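Local coordinates for protein alpha-L-rhamnosidase (Streptomyces avermitilis, PDB 3W5M) that hydrolyses terminal alpha-L-rhamnose from plant glycosides such as naringin, rutin and hesperidin and from gum arabic, and binds L-rhamnose through a calcium-dependent carbohydrate-binding module, at residues 82-88 with 106-112; 11-15 with 656-660; 314-320 with 403-409; 69-73 with 962-966. All coordinates share one frame; numbering follows the deposited sequence.

Contact 1 (82-88 with 106-112); sequences PRTRYFW and SWWETGL
With Arg85 CG anti to the backbone N (chi1 -177°) and the chain bent at chi3, the guanidinium is laid flat over the indole of Trp107, whose own CG stands between its backbone N and carbonyl carbon (chi1 58°). The planes lie nearly parallel, and Arg85 CZ sits 3.5 Å from the centroid of the Trp107 six-membered ring, a stacked cation-pi pair. Side-on, Arg85 NE and NH2 both grip one oxygen, Glu109 OE1, at 3.0 Å each. These residues decorate one face of an antiparallel hairpin, strands 85-94 and 106-110, at the edge of a four-stranded sheet in the N-terminal immunoglobulin-like domain. On the face of Tyr86, Trp88 and Trp108 an aromatic cluster forms: Tyr86 CB rests over the Trp108 six-membered ring, 3.7 Å from its centroid, while the Trp108 edge is turned toward the face of Trp88 in an offset T-shaped pair. Near Thr84, Thr110 OG1 accepts from Thr84 N (2.9 Å) in a nearly straight bond and is also bonded to Lys81 O. Glu109 OE2 forms a salt bridge with Arg320 of the neighbouring domain, so the carboxylate lies between arginines, which would probably favour its ionised form.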
# COMPACT_ATOMS: atom_id res chain seq x y z
N PRO A 82 -21.63 18.37 -12.61
CA PRO A 82 -21.01 17.06 -12.89
C PRO A 82 -20.66 16.86 -14.38
O PRO A 82 -21.25 17.51 -15.25
CB PRO A 82 -22.08 16.05 -12.47
CG PRO A 82 -23.09 16.81 -11.68
CD PRO A 82 -23.02 18.23 -12.13
N ARG A 83 -19.72 15.96 -14.64
CA ARG A 83 -19.33 15.55 -16.01
C ARG A 83 -18.92 16.72 -16.89
O ARG A 83 -19.19 16.69 -18.11
CB ARG A 83 -20.47 14.87 -16.74
CG ARG A 83 -21.17 13.74 -16.07
CD ARG A 83 -22.48 13.56 -16.83
NE ARG A 83 -23.05 12.30 -16.43
CZ ARG A 83 -23.97 12.16 -15.49
NH1 ARG A 83 -24.47 13.22 -14.86
NH2 ARG A 83 -24.38 10.95 -15.18
N THR A 84 -18.32 17.75 -16.32
CA THR A 84 -18.02 18.94 -17.11
C THR A 84 -16.57 19.29 -17.11
O THR A 84 -15.92 19.29 -16.05
CB THR A 84 -18.88 20.11 -16.63
OG1 THR A 84 -20.24 19.74 -16.78
CG2 THR A 84 -18.62 21.40 -17.45
N ARG A 85 -16.04 19.57 -18.30
CA ARG A 85 -14.66 20.06 -18.40
C ARG A 85 -14.58 21.58 -18.20
O ARG A 85 -15.30 22.35 -18.86
CB ARG A 85 -14.01 19.60 -19.71
CG ARG A 85 -12.54 20.00 -19.85
CD ARG A 85 -11.86 19.26 -21.01
NE ARG A 85 -11.78 17.83 -20.74
CZ ARG A 85 -10.96 16.98 -21.34
NH1 ARG A 85 -10.16 17.40 -22.32
NH2 ARG A 85 -10.97 15.70 -20.98
N TYR A 86 -13.77 22.02 -17.25
CA TYR A 86 -13.58 23.43 -16.97
C TYR A 86 -12.19 23.87 -17.37
O TYR A 86 -11.19 23.34 -16.88
CB TYR A 86 -13.79 23.73 -15.48
CG TYR A 86 -15.24 23.56 -15.08
CD1 TYR A 86 -16.16 24.60 -15.28
CD2 TYR A 86 -15.72 22.36 -14.56
CE1 TYR A 86 -17.50 24.44 -14.94
CE2 TYR A 86 -17.06 22.20 -14.22
CZ TYR A 86 -17.94 23.25 -14.40
OH TYR A 86 -19.27 23.11 -14.05
N PHE A 87 -12.13 24.85 -18.27
CA PHE A 87 -10.85 25.39 -18.72
C PHE A 87 -10.49 26.57 -17.85
O PHE A 87 -11.37 27.30 -17.36
CB PHE A 87 -10.89 25.75 -20.20
CG PHE A 87 -11.01 24.57 -21.10
CD1 PHE A 87 -12.25 24.03 -21.39
CD2 PHE A 87 -9.87 23.98 -21.66
CE1 PHE A 87 -12.36 22.93 -22.23
CE2 PHE A 87 -9.97 22.89 -22.50
CZ PHE A 87 -11.22 22.36 -22.79
N TRP A 88 -9.20 26.71 -17.54
CA TRP A 88 -8.77 27.79 -16.71
C TRP A 88 -7.40 28.33 -17.07
O TRP A 88 -6.59 27.67 -17.71
CB TRP A 88 -8.85 27.45 -15.21
CG TRP A 88 -7.77 26.51 -14.72
CD1 TRP A 88 -7.67 25.19 -14.99
CD2 TRP A 88 -6.66 26.85 -13.89
NE1 TRP A 88 -6.53 24.67 -14.38
CE2 TRP A 88 -5.91 25.67 -13.68
CE3 TRP A 88 -6.23 28.04 -13.28
CZ2 TRP A 88 -4.77 25.64 -12.87
CZ3 TRP A 88 -5.07 28.02 -12.49
CH2 TRP A 88 -4.35 26.81 -12.29
N SER A 106 -5.41 25.55 -19.28
CA SER A 106 -5.38 24.18 -18.80
C SER A 106 -6.81 23.78 -18.47
O SER A 106 -7.74 24.54 -18.73
CB SER A 106 -4.46 24.04 -17.58
OG SER A 106 -4.28 22.65 -17.27
N TRP A 107 -7.02 22.59 -17.90
CA TRP A 107 -8.38 22.19 -17.60
C TRP A 107 -8.44 21.18 -16.45
O TRP A 107 -7.42 20.52 -16.14
CB TRP A 107 -9.08 21.61 -18.87
CG TRP A 107 -8.38 20.43 -19.51
CD1 TRP A 107 -7.53 20.46 -20.60
CD2 TRP A 107 -8.50 19.03 -19.14
NE1 TRP A 107 -7.10 19.18 -20.89
CE2 TRP A 107 -7.69 18.29 -20.02
CE3 TRP A 107 -9.21 18.34 -18.13
CZ2 TRP A 107 -7.57 16.90 -19.94
CZ3 TRP A 107 -9.08 16.95 -18.05
CH2 TRP A 107 -8.26 16.24 -18.95
N TRP A 108 -9.60 21.10 -15.81
CA TRP A 108 -9.95 19.92 -15.00
C TRP A 108 -11.34 19.48 -15.42
O TRP A 108 -12.09 20.27 -15.98
CB TRP A 108 -9.85 20.18 -13.49
CG TRP A 108 -11.02 20.92 -12.88
CD1 TRP A 108 -12.12 20.38 -12.28
CD2 TRP A 108 -11.17 22.35 -12.78
NE1 TRP A 108 -12.96 21.38 -11.82
CE2 TRP A 108 -12.40 22.60 -12.11
CE3 TRP A 108 -10.38 23.44 -13.18
CZ2 TRP A 108 -12.85 23.89 -11.83
CZ3 TRP A 108 -10.83 24.73 -12.91
CH2 TRP A 108 -12.05 24.94 -12.23
N GLU A 109 -11.67 18.22 -15.17
CA GLU A 109 -12.99 17.73 -15.51
C GLU A 109 -13.63 17.08 -14.30
O GLU A 109 -13.04 16.21 -13.66
CB GLU A 109 -12.91 16.76 -16.71
CG GLU A 109 -14.27 16.29 -17.20
CD GLU A 109 -14.18 15.39 -18.43
OE1 GLU A 109 -13.50 15.79 -19.40
OE2 GLU A 109 -14.80 14.30 -18.45
N THR A 110 -14.86 17.50 -13.98
CA THR A 110 -15.57 16.90 -12.85
C THR A 110 -16.04 15.51 -13.19
O THR A 110 -16.30 15.16 -14.37
CB THR A 110 -16.77 17.78 -12.42
OG1 THR A 110 -17.67 17.95 -13.52
CG2 THR A 110 -16.27 19.13 -11.98
N GLY A 111 -16.15 14.69 -12.15
CA GLY A 111 -16.81 13.41 -12.28
C GLY A 111 -18.31 13.50 -12.05
O GLY A 111 -18.95 14.53 -12.34
N LEU A 112 -18.87 12.42 -11.51
CA LEU A 112 -20.30 12.29 -11.36
C LEU A 112 -20.84 13.09 -10.17
O LEU A 112 -22.04 13.36 -10.11
CB LEU A 112 -20.67 10.82 -11.23
CG LEU A 112 -20.46 9.96 -12.50
CD1 LEU A 112 -20.99 8.56 -12.31
CD2 LEU A 112 -21.10 10.58 -13.73
O HOH W 1 -4.79 22.03 -14.54

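Contact 2 (11-15 with 656-660); sequences VEYVQ and ESARF
Glu656 OE1 takes three hydrogen bonds: Arg659 NE and Arg659 NH2 each donate to it at 3.0 Å, and a water hydrogen-bonded to Tyr13 O supplies the third. That water, 2.8 Å from both Tyr13 O and Glu656 OE1, is the polar bridge between 11-15 and 656-660. The other carboxylate oxygen, Glu656 OE2, accepts from Arg659 N in an almost straight bond (170°), capping the start of helix 658-671, so one acid holds both the backbone and the side chain of Arg659. The bend at Arg659 chi3 (-67°) folds the guanidinium back to the acid, which lies at its edge, and leaves a face for Val14 CG1, 3.5 Å from Arg659 CZ. Here a type I' beta turn, Val11 to Val14, of the N-terminal immunoglobulin-like domain meets the catalytic (alpha/alpha)6 barrel domain at the beginning of one of its helices. Tyr13, within the turn, offers a ring face to Ala658, whose CB lies over it, displaced toward the hydroxyl end and tightly packed, 3.2 Å from Tyr13 CZ. Nearer the backbone, Tyr13 CB passes alongside Arg659 CG, the two side chains running in opposite directions. Beyond the two segments, Tyr13 OH bonds to Asp712, and Arg659 NH2 also donates to Ser595 O.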
# COMPACT_ATOMS: atom_id res chain seq x y z
N VAL A 11 -4.24 21.50 -10.47
CA VAL A 11 -5.50 21.51 -9.76
C VAL A 11 -5.47 20.29 -8.83
O VAL A 11 -5.25 19.17 -9.28
CB VAL A 11 -6.70 21.43 -10.73
CG1 VAL A 11 -8.01 21.45 -9.95
CG2 VAL A 11 -6.68 22.61 -11.71
N GLU A 12 -5.65 20.51 -7.54
CA GLU A 12 -5.55 19.40 -6.59
C GLU A 12 -4.29 18.54 -6.82
O GLU A 12 -4.38 17.31 -6.87
CB GLU A 12 -6.83 18.54 -6.60
CG GLU A 12 -8.09 19.28 -6.16
CD GLU A 12 -8.09 19.58 -4.66
OE1 GLU A 12 -7.58 18.75 -3.86
OE2 GLU A 12 -8.62 20.65 -4.26
N TYR A 13 -3.14 19.22 -6.92
CA TYR A 13 -1.81 18.61 -7.01
C TYR A 13 -1.49 18.00 -8.36
O TYR A 13 -0.41 17.44 -8.52
CB TYR A 13 -1.62 17.52 -5.92
CG TYR A 13 -1.56 18.09 -4.52
CD1 TYR A 13 -0.38 18.58 -4.02
CD2 TYR A 13 -2.70 18.12 -3.71
CE1 TYR A 13 -0.31 19.09 -2.73
CE2 TYR A 13 -2.64 18.64 -2.41
CZ TYR A 13 -1.45 19.13 -1.93
OH TYR A 13 -1.32 19.63 -0.64
N VAL A 14 -2.40 18.06 -9.31
CA VAL A 14 -2.09 17.37 -10.58
C VAL A 14 -2.40 18.25 -11.81
O VAL A 14 -3.22 19.15 -11.73
CB VAL A 14 -2.76 15.97 -10.73
CG1 VAL A 14 -2.52 15.06 -9.51
CG2 VAL A 14 -4.22 16.08 -11.02
N GLN A 15 -1.77 17.95 -12.94
CA GLN A 15 -2.08 18.63 -14.17
C GLN A 15 -3.25 17.91 -14.84
O GLN A 15 -3.23 16.69 -15.02
CB GLN A 15 -0.85 18.62 -15.10
CG GLN A 15 0.35 19.34 -14.52
CD GLN A 15 1.14 20.06 -15.60
OE1 GLN A 15 1.67 19.44 -16.53
NE2 GLN A 15 1.17 21.38 -15.52
N GLU A 656 5.59 13.14 -4.02
CA GLU A 656 4.38 13.92 -3.76
C GLU A 656 3.42 13.00 -3.00
O GLU A 656 2.87 12.06 -3.55
CB GLU A 656 3.76 14.46 -5.05
CG GLU A 656 2.51 15.31 -4.79
CD GLU A 656 1.21 14.52 -4.86
OE1 GLU A 656 0.89 14.00 -5.95
OE2 GLU A 656 0.47 14.42 -3.83
N SER A 657 3.28 13.25 -1.70
CA SER A 657 2.56 12.36 -0.81
C SER A 657 1.25 12.98 -0.32
O SER A 657 0.51 12.35 0.44
CB SER A 657 3.45 11.98 0.40
OG SER A 657 4.58 11.24 -0.04
N ALA A 658 0.91 14.18 -0.82
CA ALA A 658 -0.30 14.86 -0.37
C ALA A 658 -1.59 14.12 -0.71
O ALA A 658 -2.42 13.89 0.15
CB ALA A 658 -0.35 16.29 -0.89
N ARG A 659 -1.79 13.77 -1.98
CA ARG A 659 -3.02 13.09 -2.31
C ARG A 659 -3.07 11.72 -1.59
O ARG A 659 -4.14 11.30 -1.11
CB ARG A 659 -3.12 12.87 -3.82
CG ARG A 659 -3.32 14.15 -4.65
CD ARG A 659 -3.32 13.79 -6.15
NE ARG A 659 -1.98 13.33 -6.52
CZ ARG A 659 -1.73 12.39 -7.45
NH1 ARG A 659 -2.72 11.80 -8.11
NH2 ARG A 659 -0.47 12.03 -7.69
N PHE A 660 -1.93 11.03 -1.53
CA PHE A 660 -1.89 9.66 -0.99
C PHE A 660 -2.23 9.66 0.50
O PHE A 660 -3.08 8.89 0.94
CB PHE A 660 -0.51 9.01 -1.20
CG PHE A 660 -0.51 7.50 -0.98
CD1 PHE A 660 -1.12 6.63 -1.92
CD2 PHE A 660 0.10 6.95 0.14
CE1 PHE A 660 -1.11 5.25 -1.73
CE2 PHE A 660 0.11 5.57 0.35
CZ PHE A 660 -0.49 4.72 -0.59
O HOH W 2 1.30 15.24 -8.45

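Contact 3 (314-320 with 403-409); sequences KKVSRAR and LEVEYAD
A classic beta bulge sets Ser317 and Arg318 together opposite Glu406 and shifts the register by one between antiparallel strands 316-326 and 398-407 of a beta-sheet in the alpha-L-rhamnosidase N-terminal domain. Among the backbone bonds, Glu406 O accepts from Ser317 N at 2.9 Å and, at a longer 3.3 Å, from Arg318 N, both arriving from the same face of its carbonyl plane; Ser317 OG adds a weak third. Glu406 N returns a bond to Arg318 O, and regular pairing resumes with Arg320 and Glu404. The salt bridges are two. The Arg318 and Glu406 side chains run alongside each other in one direction, with NH2 3.1 Å from OE2 and the flat groups turned 39° apart; Arg318 NH1 also donates to Arg83 O. The extended Lys314 chain brings NZ to the syn lone pair of Asp409 OD2, 2.9 Å away; Lys314 NZ and Asp409 OD1 also bond Thr411. Water joins Arg318 NE to Glu404 O. Apolar contact is made by Val316, whose CG1 reaches Val405 CG1 while its CG2 lies 3.5 Å from Tyr407 CE1. With chi1 at -70°, the Tyr407 ring brings its edge to the backbone just before strand 316-326, where Lys315 O lies in the ring plane, 3.4 Å from Tyr407 CD1.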
# COMPACT_ATOMS: atom_id res chain seq x y z
N LYS A 314 -23.15 8.24 -35.65
CA LYS A 314 -23.05 9.69 -35.54
C LYS A 314 -21.68 9.99 -35.02
O LYS A 314 -21.07 9.16 -34.36
CB LYS A 314 -24.01 10.24 -34.49
CG LYS A 314 -25.48 10.14 -34.79
CD LYS A 314 -26.22 10.76 -33.63
CE LYS A 314 -27.67 10.37 -33.66
NZ LYS A 314 -28.39 10.97 -32.50
N LYS A 315 -21.25 11.22 -35.26
CA LYS A 315 -19.97 11.70 -34.79
C LYS A 315 -19.96 11.81 -33.24
O LYS A 315 -20.81 12.48 -32.66
CB LYS A 315 -19.66 13.04 -35.45
CG LYS A 315 -18.45 13.78 -34.90
CD LYS A 315 -17.14 13.06 -35.18
CE LYS A 315 -15.95 13.95 -34.87
NZ LYS A 315 -15.87 15.11 -35.80
N VAL A 316 -19.01 11.13 -32.61
CA VAL A 316 -18.82 11.15 -31.14
C VAL A 316 -18.07 12.41 -30.76
O VAL A 316 -17.02 12.72 -31.35
CB VAL A 316 -18.04 9.91 -30.67
CG1 VAL A 316 -17.70 9.99 -29.18
CG2 VAL A 316 -18.81 8.64 -30.99
N SER A 317 -18.60 13.15 -29.79
CA SER A 317 -17.88 14.28 -29.26
C SER A 317 -17.06 13.88 -28.03
O SER A 317 -16.01 14.48 -27.78
CB SER A 317 -18.83 15.45 -28.93
OG SER A 317 -19.83 15.05 -28.01
N ARG A 318 -17.51 12.86 -27.28
CA ARG A 318 -16.81 12.48 -26.03
C ARG A 318 -17.35 11.15 -25.51
O ARG A 318 -18.53 10.86 -25.67
CB ARG A 318 -17.07 13.57 -25.00
CG ARG A 318 -16.24 13.53 -23.75
CD ARG A 318 -16.68 14.65 -22.83
NE ARG A 318 -17.87 14.27 -22.05
CZ ARG A 318 -18.27 14.92 -20.96
NH1 ARG A 318 -17.58 15.98 -20.52
NH2 ARG A 318 -19.35 14.52 -20.30
N ALA A 319 -16.50 10.33 -24.90
CA ALA A 319 -17.02 9.16 -24.17
C ALA A 319 -16.20 9.00 -22.90
O ALA A 319 -14.98 9.23 -22.90
CB ALA A 319 -17.00 7.88 -25.01
N ARG A 320 -16.89 8.61 -21.81
CA ARG A 320 -16.26 8.42 -20.51
C ARG A 320 -16.74 7.11 -19.96
O ARG A 320 -17.93 6.73 -20.14
CB ARG A 320 -16.70 9.53 -19.52
CG ARG A 320 -16.29 10.93 -19.95
CD ARG A 320 -14.78 11.09 -19.88
NE ARG A 320 -14.33 12.44 -20.21
CZ ARG A 320 -13.81 12.80 -21.38
NH1 ARG A 320 -13.67 11.90 -22.35
NH2 ARG A 320 -13.43 14.06 -21.58
N LEU A 403 -20.92 3.71 -18.89
CA LEU A 403 -20.29 4.30 -20.06
C LEU A 403 -21.23 5.33 -20.65
O LEU A 403 -22.41 5.03 -20.92
CB LEU A 403 -20.00 3.20 -21.10
CG LEU A 403 -19.54 3.67 -22.47
CD1 LEU A 403 -18.11 4.20 -22.43
CD2 LEU A 403 -19.67 2.50 -23.46
N GLU A 404 -20.72 6.54 -20.80
CA GLU A 404 -21.50 7.67 -21.33
C GLU A 404 -20.88 8.17 -22.61
O GLU A 404 -19.74 8.56 -22.64
CB GLU A 404 -21.53 8.79 -20.31
CG GLU A 404 -22.22 8.30 -19.03
CD GLU A 404 -22.42 9.39 -18.01
OE1 GLU A 404 -22.11 10.58 -18.32
OE2 GLU A 404 -22.88 9.06 -16.89
N VAL A 405 -21.66 8.12 -23.68
CA VAL A 405 -21.19 8.63 -24.97
C VAL A 405 -22.02 9.85 -25.36
O VAL A 405 -23.26 9.75 -25.39
CB VAL A 405 -21.37 7.57 -26.05
CG1 VAL A 405 -20.63 8.01 -27.32
CG2 VAL A 405 -20.88 6.20 -25.55
N GLU A 406 -21.36 10.97 -25.63
CA GLU A 406 -22.02 12.21 -26.09
C GLU A 406 -21.74 12.34 -27.57
O GLU A 406 -20.63 12.09 -28.02
CB GLU A 406 -21.44 13.45 -25.42
CG GLU A 406 -21.13 13.32 -23.93
CD GLU A 406 -22.27 13.73 -23.01
OE1 GLU A 406 -23.46 13.56 -23.38
OE2 GLU A 406 -21.96 14.21 -21.89
N TYR A 407 -22.74 12.80 -28.31
CA TYR A 407 -22.64 12.96 -29.75
C TYR A 407 -22.66 14.45 -30.13
O TYR A 407 -23.18 15.28 -29.37
CB TYR A 407 -23.75 12.14 -30.42
CG TYR A 407 -23.51 10.66 -30.30
CD1 TYR A 407 -22.57 10.01 -31.11
CD2 TYR A 407 -24.19 9.90 -29.35
CE1 TYR A 407 -22.32 8.66 -31.00
CE2 TYR A 407 -23.95 8.53 -29.23
CZ TYR A 407 -23.00 7.92 -30.07
OH TYR A 407 -22.74 6.57 -29.97
N ALA A 408 -22.05 14.79 -31.27
CA ALA A 408 -21.90 16.16 -31.70
C ALA A 408 -23.25 16.85 -31.91
O ALA A 408 -23.33 18.05 -31.75
CB ALA A 408 -21.02 16.29 -32.96
N ASP A 409 -24.30 16.09 -32.21
CA ASP A 409 -25.66 16.67 -32.31
C ASP A 409 -26.33 16.96 -30.95
O ASP A 409 -27.50 17.35 -30.91
CB ASP A 409 -26.60 15.82 -33.19
CG ASP A 409 -26.93 14.47 -32.57
OD1 ASP A 409 -26.42 14.15 -31.48
OD2 ASP A 409 -27.72 13.72 -33.17
O HOH W 3 -23.58 13.83 -33.89
O HOH W 4 -19.19 11.43 -21.90

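Contact 4 (69-73 with 962-966); sequences DSVLV and SLHGP
Val71 reaches across a domain boundary to Leu963 and His964, so that a loop of the N-terminal immunoglobulin-like domain packs on a type I beta turn, Ser962 to Gly965, which joins strands 955-962 and 965-974 of the C-terminal beta-sandwich domain. The valine can be followed outward. Its CB already points at the turn and comes within 4.0 Å of His964 CE1. There the side chain forks. CG1, set anti to the backbone N (chi1 158°), runs to the leucine, 3.6 Å from Leu963 CD1 and a little farther from Leu963 CB. The other branch, CG2, lies over one face of the imidazole, 3.7 Å from the His964 ring centroid and 20° off the ring normal: a CH-pi contact displaced toward the side of ND1 and CE1. The two methyls thus divide the turn between an aliphatic and an aromatic neighbour, and Val71 crosses both side chains at about a right angle. Leu72 adds a looser apolar touch, its CD1 meeting Leu963 CD1 at 4.1 Å, and both leucines also pack against Tyr13. No direct hydrogen bond links the two segments. Within the turn, Gly965 N donates to Ser962 O, and Ser962 OG donates to Gly965 O at 2.7 Å along a lone pair in the carbonyl plane, a side-chain bond that reinforces the reversal. At the imidazole edge sits Ser70 OG, itself bonded to Asn987; a water 2.7 Å from Ser70 OG makes a long, weak hydrogen bond to His964 ND1.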
# COMPACT_ATOMS: atom_id res chain seq x y z
N ASP A 69 -0.89 34.67 -2.31
CA ASP A 69 -1.16 33.22 -2.38
C ASP A 69 -1.02 32.72 -3.81
O ASP A 69 -1.63 33.26 -4.73
CB ASP A 69 -2.57 32.91 -1.88
CG ASP A 69 -2.72 33.06 -0.37
OD1 ASP A 69 -1.72 32.96 0.37
OD2 ASP A 69 -3.86 33.26 0.07
N SER A 70 -0.22 31.68 -3.99
CA SER A 70 -0.02 31.12 -5.33
C SER A 70 -0.13 29.59 -5.37
O SER A 70 0.00 28.95 -6.45
CB SER A 70 1.31 31.61 -5.92
OG SER A 70 2.43 31.14 -5.19
N VAL A 71 -0.43 29.01 -4.21
CA VAL A 71 -0.49 27.56 -4.06
C VAL A 71 -1.76 27.18 -3.32
O VAL A 71 -2.08 27.75 -2.24
CB VAL A 71 0.82 27.06 -3.37
CG1 VAL A 71 0.65 25.72 -2.69
CG2 VAL A 71 1.97 27.04 -4.38
N LEU A 72 -2.50 26.23 -3.90
CA LEU A 72 -3.73 25.64 -3.31
C LEU A 72 -4.81 26.69 -3.04
O LEU A 72 -5.45 26.71 -1.97
CB LEU A 72 -3.41 24.84 -2.02
CG LEU A 72 -2.46 23.65 -2.22
CD1 LEU A 72 -2.06 23.07 -0.86
CD2 LEU A 72 -3.13 22.61 -3.09
N VAL A 73 -5.00 27.57 -4.02
CA VAL A 73 -6.05 28.61 -3.95
C VAL A 73 -7.38 28.00 -4.38
O VAL A 73 -7.50 27.51 -5.51
CB VAL A 73 -5.70 29.83 -4.83
CG1 VAL A 73 -6.81 30.89 -4.74
CG2 VAL A 73 -4.35 30.40 -4.45
N SER A 962 9.16 21.42 -4.88
CA SER A 962 8.15 21.97 -3.98
C SER A 962 6.91 22.40 -4.77
O SER A 962 6.96 22.52 -6.00
CB SER A 962 8.71 23.15 -3.17
OG SER A 962 8.61 24.35 -3.90
N LEU A 963 5.81 22.69 -4.06
CA LEU A 963 4.60 23.23 -4.74
C LEU A 963 4.83 24.58 -5.47
O LEU A 963 4.18 24.85 -6.50
CB LEU A 963 3.37 23.33 -3.82
CG LEU A 963 2.98 22.05 -3.05
CD1 LEU A 963 1.60 22.22 -2.41
CD2 LEU A 963 2.97 20.84 -3.98
N HIS A 964 5.77 25.39 -4.97
CA HIS A 964 6.12 26.66 -5.60
C HIS A 964 7.10 26.48 -6.77
O HIS A 964 7.38 27.43 -7.48
CB HIS A 964 6.70 27.62 -4.58
CG HIS A 964 5.74 27.98 -3.49
ND1 HIS A 964 4.82 28.99 -3.61
CD2 HIS A 964 5.58 27.48 -2.24
CE1 HIS A 964 4.12 29.09 -2.49
NE2 HIS A 964 4.56 28.18 -1.65
N GLY A 965 7.59 25.25 -6.96
CA GLY A 965 8.58 24.94 -8.02
C GLY A 965 9.89 24.44 -7.40
O GLY A 965 9.98 24.22 -6.17
N PRO A 966 10.93 24.26 -8.24
CA PRO A 966 12.14 23.60 -7.72
C PRO A 966 12.94 24.43 -6.70
O PRO A 966 13.13 25.64 -6.87
CB PRO A 966 12.95 23.30 -8.99
CG PRO A 966 12.47 24.28 -10.00
CD PRO A 966 11.04 24.64 -9.66
O HOH W 5 3.85 29.53 -6.89

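How the contacts relate
From the N terminus, the chain opens contact 2 at 11-15 and contact 4 at 69-73, then makes the short hairpin of contact 1. Contact 3 follows in series, pairing strands of a later domain. Contact 2 closes at 656-660 and contact 4 only at 962-966, so these two long loops cross, and both enclose contacts 1 and 3. The N-terminal domain is thereby tied to the catalytic barrel and to the C-terminal sandwich. Contacts 2 and 4 meet at Tyr13, which packs on Leu72 and Leu963; Val11 touches Trp88 and Trp108 of contact 1. Contact 1 also joins contact 3 by the salt bridges Glu109-Arg320 and Arg83-Glu404.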